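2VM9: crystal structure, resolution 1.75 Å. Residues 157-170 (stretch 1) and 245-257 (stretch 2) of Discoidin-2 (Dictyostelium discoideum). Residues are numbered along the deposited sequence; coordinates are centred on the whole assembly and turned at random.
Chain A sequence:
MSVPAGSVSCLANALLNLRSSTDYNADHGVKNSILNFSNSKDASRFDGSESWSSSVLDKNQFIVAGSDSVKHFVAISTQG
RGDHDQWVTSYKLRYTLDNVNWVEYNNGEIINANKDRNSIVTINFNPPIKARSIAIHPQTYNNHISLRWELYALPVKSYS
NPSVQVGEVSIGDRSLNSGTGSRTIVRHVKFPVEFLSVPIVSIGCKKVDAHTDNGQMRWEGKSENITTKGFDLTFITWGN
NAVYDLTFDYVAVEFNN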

# COMPACT_ATOMS: atom_id res chain seq x y z
N LYS A 157 -1.67 9.87 -5.78
CA LYS A 157 -0.98 11.15 -5.63
C LYS A 157 0.50 10.88 -5.36
O LYS A 157 0.85 9.84 -4.83
CB LYS A 157 -1.59 11.91 -4.46
CG LYS A 157 -3.05 12.30 -4.65
CD LYS A 157 -3.16 13.63 -5.37
CE LYS A 157 -4.56 14.22 -5.25
NZ LYS A 157 -4.58 15.68 -5.57
N SER A 158 1.37 11.82 -5.74
CA SER A 158 2.81 11.67 -5.53
C SER A 158 3.16 11.57 -4.05
O SER A 158 4.19 11.01 -3.68
CB SER A 158 3.58 12.84 -6.14
OG SER A 158 3.03 14.07 -5.68
N TYR A 159 2.28 12.11 -3.21
CA TYR A 159 2.49 12.11 -1.75
C TYR A 159 2.01 10.85 -1.03
O TYR A 159 2.11 10.77 0.20
CB TYR A 159 1.84 13.35 -1.11
CG TYR A 159 0.37 13.58 -1.40
CD1 TYR A 159 -0.61 12.65 -1.03
CD2 TYR A 159 -0.06 14.75 -2.02
CE1 TYR A 159 -1.98 12.89 -1.29
CE2 TYR A 159 -1.39 15.01 -2.28
CZ TYR A 159 -2.35 14.08 -1.92
OH TYR A 159 -3.67 14.36 -2.20
N SER A 160 1.48 9.87 -1.76
CA SER A 160 0.90 8.72 -1.07
C SER A 160 1.93 7.63 -0.79
O SER A 160 2.94 7.51 -1.49
CB SER A 160 -0.26 8.15 -1.87
OG SER A 160 0.18 7.86 -3.16
N ASN A 161 1.68 6.86 0.26
CA ASN A 161 2.53 5.73 0.63
C ASN A 161 4.01 6.12 0.85
O ASN A 161 4.88 5.41 0.36
CB ASN A 161 2.50 4.64 -0.46
CG ASN A 161 1.09 4.29 -0.93
OD1 ASN A 161 0.72 4.57 -2.09
ND2 ASN A 161 0.29 3.69 -0.05
N PRO A 162 4.30 7.22 1.58
CA PRO A 162 5.73 7.57 1.71
C PRO A 162 6.45 6.59 2.64
O PRO A 162 5.80 5.88 3.40
CB PRO A 162 5.68 8.97 2.34
CG PRO A 162 4.46 8.96 3.15
CD PRO A 162 3.45 8.15 2.35
N SER A 163 7.77 6.50 2.51
CA SER A 163 8.61 5.73 3.40
C SER A 163 9.22 6.74 4.38
O SER A 163 9.42 7.91 4.03
CB SER A 163 9.73 5.06 2.62
OG SER A 163 9.23 3.98 1.82
N VAL A 164 9.48 6.29 5.60
CA VAL A 164 9.87 7.19 6.69
C VAL A 164 10.94 6.52 7.56
O VAL A 164 10.83 5.36 7.90
CB VAL A 164 8.63 7.56 7.57
CG1 VAL A 164 9.04 8.31 8.83
CG2 VAL A 164 7.60 8.37 6.78
N GLN A 165 11.98 7.27 7.93
CA GLN A 165 12.87 6.85 9.00
C GLN A 165 13.02 8.03 9.94
O GLN A 165 12.91 9.18 9.53
CB GLN A 165 14.23 6.40 8.49
CG GLN A 165 14.19 5.17 7.56
CD GLN A 165 15.55 4.75 7.14
OE1 GLN A 165 16.33 4.21 7.94
NE2 GLN A 165 15.89 5.01 5.88
N VAL A 166 13.28 7.73 11.20
CA VAL A 166 13.30 8.78 12.20
C VAL A 166 14.54 8.64 13.08
O VAL A 166 15.18 7.56 13.14
CB VAL A 166 12.04 8.75 13.10
CG1 VAL A 166 10.74 8.86 12.27
CG2 VAL A 166 12.04 7.49 13.97
N GLY A 167 14.87 9.71 13.79
CA GLY A 167 16.00 9.61 14.71
C GLY A 167 16.15 10.93 15.46
O GLY A 167 15.32 11.82 15.35
N GLU A 168 17.21 11.02 16.24
CA GLU A 168 17.49 12.24 16.96
C GLU A 168 18.96 12.57 16.82
O GLU A 168 19.80 11.70 16.59
CB GLU A 168 17.09 12.14 18.42
CG GLU A 168 17.88 11.18 19.29
CD GLU A 168 17.69 11.53 20.78
OE1 GLU A 168 16.60 11.32 21.32
OE2 GLU A 168 18.65 12.03 21.41
N VAL A 169 19.28 13.84 16.98
CA VAL A 169 20.65 14.28 16.85
C VAL A 169 20.86 15.49 17.77
O VAL A 169 20.00 16.35 17.85
CB VAL A 169 21.01 14.58 15.36
CG1 VAL A 169 20.02 15.54 14.71
CG2 VAL A 169 22.45 15.06 15.20
N SER A 170 22.01 15.54 18.43
CA SER A 170 22.33 16.65 19.34
C SER A 170 23.72 17.16 19.03
O SER A 170 24.51 16.50 18.35
CB SER A 170 22.33 16.16 20.80
OG SER A 170 21.08 15.60 21.19
N ASP A 245 23.93 22.95 24.48
CA ASP A 245 23.49 21.79 23.70
C ASP A 245 22.14 22.08 23.05
O ASP A 245 21.38 22.96 23.51
CB ASP A 245 23.37 20.54 24.61
CG ASP A 245 23.36 19.23 23.83
OD1 ASP A 245 23.77 19.23 22.65
OD2 ASP A 245 22.95 18.19 24.40
N LEU A 246 21.86 21.38 21.95
CA LEU A 246 20.54 21.41 21.31
C LEU A 246 20.28 20.01 20.84
O LEU A 246 21.24 19.31 20.43
CB LEU A 246 20.53 22.31 20.08
CG LEU A 246 20.65 23.82 20.31
CD1 LEU A 246 20.98 24.50 18.98
CD2 LEU A 246 19.37 24.36 20.93
N THR A 247 19.01 19.61 20.84
CA THR A 247 18.63 18.29 20.30
C THR A 247 17.46 18.45 19.35
O THR A 247 16.51 19.17 19.65
CB THR A 247 18.21 17.30 21.43
OG1 THR A 247 19.29 17.13 22.35
CG2 THR A 247 17.84 15.94 20.83
N PHE A 248 17.55 17.78 18.20
CA PHE A 248 16.41 17.68 17.27
C PHE A 248 15.96 16.24 17.08
O PHE A 248 16.80 15.33 16.98
CB PHE A 248 16.78 18.25 15.90
CG PHE A 248 16.99 19.75 15.91
CD1 PHE A 248 15.92 20.61 15.65
CD2 PHE A 248 18.24 20.28 16.20
CE1 PHE A 248 16.09 22.01 15.67
CE2 PHE A 248 18.45 21.69 16.22
CZ PHE A 248 17.37 22.55 15.98
N ASP A 249 14.65 16.04 16.96
CA ASP A 249 14.17 14.81 16.32
C ASP A 249 14.08 15.11 14.83
O ASP A 249 13.75 16.23 14.43
CB ASP A 249 12.79 14.43 16.85
CG ASP A 249 12.86 13.51 18.08
OD1 ASP A 249 13.98 13.00 18.39
OD2 ASP A 249 11.82 13.31 18.73
N TYR A 250 14.37 14.11 14.01
CA TYR A 250 14.15 14.27 12.58
C TYR A 250 13.20 13.20 12.04
O TYR A 250 13.12 12.09 12.59
CB TYR A 250 15.47 14.25 11.80
CG TYR A 250 16.09 12.86 11.64
CD1 TYR A 250 15.64 11.99 10.61
CD2 TYR A 250 17.11 12.43 12.48
CE1 TYR A 250 16.20 10.73 10.45
CE2 TYR A 250 17.69 11.14 12.32
CZ TYR A 250 17.23 10.31 11.29
OH TYR A 250 17.78 9.05 11.12
N VAL A 251 12.52 13.56 10.96
CA VAL A 251 11.64 12.63 10.25
C VAL A 251 12.06 12.73 8.78
O VAL A 251 11.90 13.79 8.17
CB VAL A 251 10.14 12.97 10.45
CG1 VAL A 251 9.25 12.01 9.63
CG2 VAL A 251 9.75 12.90 11.97
N ALA A 252 12.68 11.67 8.27
CA ALA A 252 13.12 11.63 6.88
C ALA A 252 12.02 10.90 6.10
O ALA A 252 11.62 9.80 6.49
CB ALA A 252 14.41 10.90 6.76
N VAL A 253 11.55 11.54 5.04
CA VAL A 253 10.41 11.01 4.28
C VAL A 253 10.82 10.83 2.82
O VAL A 253 11.30 11.76 2.17
CB VAL A 253 9.17 11.94 4.35
CG1 VAL A 253 7.98 11.30 3.60
CG2 VAL A 253 8.77 12.23 5.81
N GLU A 254 10.59 9.63 2.29
CA GLU A 254 10.91 9.35 0.89
C GLU A 254 9.62 9.17 0.12
O GLU A 254 8.79 8.35 0.51
CB GLU A 254 11.75 8.07 0.78
CG GLU A 254 12.27 7.83 -0.64
CD GLU A 254 12.75 6.41 -0.89
OE1 GLU A 254 12.33 5.48 -0.17
OE2 GLU A 254 13.53 6.24 -1.85
N PHE A 255 9.47 9.92 -0.98
CA PHE A 255 8.22 9.93 -1.73
C PHE A 255 8.31 9.10 -2.98
O PHE A 255 9.37 8.97 -3.58
CB PHE A 255 7.85 11.36 -2.13
CG PHE A 255 7.55 12.25 -0.97
CD1 PHE A 255 6.36 12.13 -0.26
CD2 PHE A 255 8.47 13.23 -0.58
CE1 PHE A 255 6.07 12.96 0.81
CE2 PHE A 255 8.20 14.07 0.51
CZ PHE A 255 7.00 13.94 1.20
N ASN A 256 7.16 8.53 -3.35
CA ASN A 256 6.93 8.01 -4.70
C ASN A 256 7.84 6.84 -5.05
O ASN A 256 8.16 6.62 -6.23
CB ASN A 256 7.09 9.16 -5.72
CG ASN A 256 6.27 8.93 -6.98
OD1 ASN A 256 5.11 8.50 -6.92
ND2 ASN A 256 6.87 9.22 -8.14
N ASN A 257 8.26 6.08 -4.05
CA ASN A 257 9.25 5.04 -4.30
C ASN A 257 8.86 3.72 -3.64
O ASN A 257 7.73 3.59 -3.13
CB ASN A 257 10.65 5.50 -3.86
CG ASN A 257 11.72 5.31 -4.95
OD1 ASN A 257 11.40 5.18 -6.14
ND2 ASN A 257 12.98 5.30 -4.54
OXT ASN A 257 9.66 2.78 -3.62
O HOH W 1 5.04 9.29 -1.82
O HOH W 2 9.79 4.32 -0.53
O HOH W 3 12.48 11.47 15.38

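This contact is an antiparallel pairing of two β-strands, 163-170 and 245-254, held by a regular ladder of backbone hydrogen bonds and extended at one end by a water-bridged turn. The strands run at 160° to each other, and their axes approach to 4.6 Å.

Four residue pairs carry the ladder, each with two hydrogen bonds. Ser-163 N donates to Glu-254 O at 2.9 Å, and Glu-254 N returns a bond to Ser-163 O at 2.7 Å. Gln-165 pairs with Ala-252 in the same way, Gly-167 with Tyr-250, and Val-169 with Phe-248. The longest of the eight bonds is Gly-167 N to Tyr-250 O, at 3.2 Å. Water 3 also donates to Gly-167 O and Tyr-250 O, at 2.9 Å each. Between these pairs the CA atoms come closer, and CA-H...O contacts supplement the ladder. One joins Val-164 CA to Ala-252 O at 3.1 Å.

Side chains alternate between the two faces. Val-164, Val-166, Val-251 and Val-253 share one face and form an apolar patch. Val-164 CG1 lies 3.8 Å from Val-251 CG1, and Val-164 CG2 lies 4.1 Å from Val-253 CG2. Pro-162 extends the patch, with its CB 3.5 Å from Val-253 CG1.

Farther along this face the character becomes polar. Glu-168 OE1 and Asp-249 OD1 are like-charged groups 4.3 Å apart. Both atoms have hydrogen bonds elsewhere in the structure. Next to them, Ser-170 OG and Thr-247 OG1 form a short hydrogen bond of 2.6 Å. Either hydroxyl could be the donor.

On the other face, Tyr-250 has the largest area covered by the opposing stretch. Its chi1 is p, and the ring folds across the partner strand. Gly-167 N and Val-166 C lie over one ring face. Gly-167 leaves room for this: an ideal CB there would sit 2.5 Å from Tyr-250 CE2, a clash. On the same face, water 2 lies 2.4 Å from Ser-163 OG and donates to Glu-254 OE1 at 2.8 Å, linking the two side chains.

Beyond the strand pairing, Lys-157 to Ser-160 form a type I turn, closed by Ser-160 N to Lys-157 O at 3.1 Å. Water 1 ties this turn to the other stretch. It donates to Ser-158 O at 2.7 Å and Ser-160 O at 2.8 Å, and accepts from Asn-256 N at 2.7 Å. The Phe-255 ring packs nearby, its CD1 4.1 Å from Pro-162 CB.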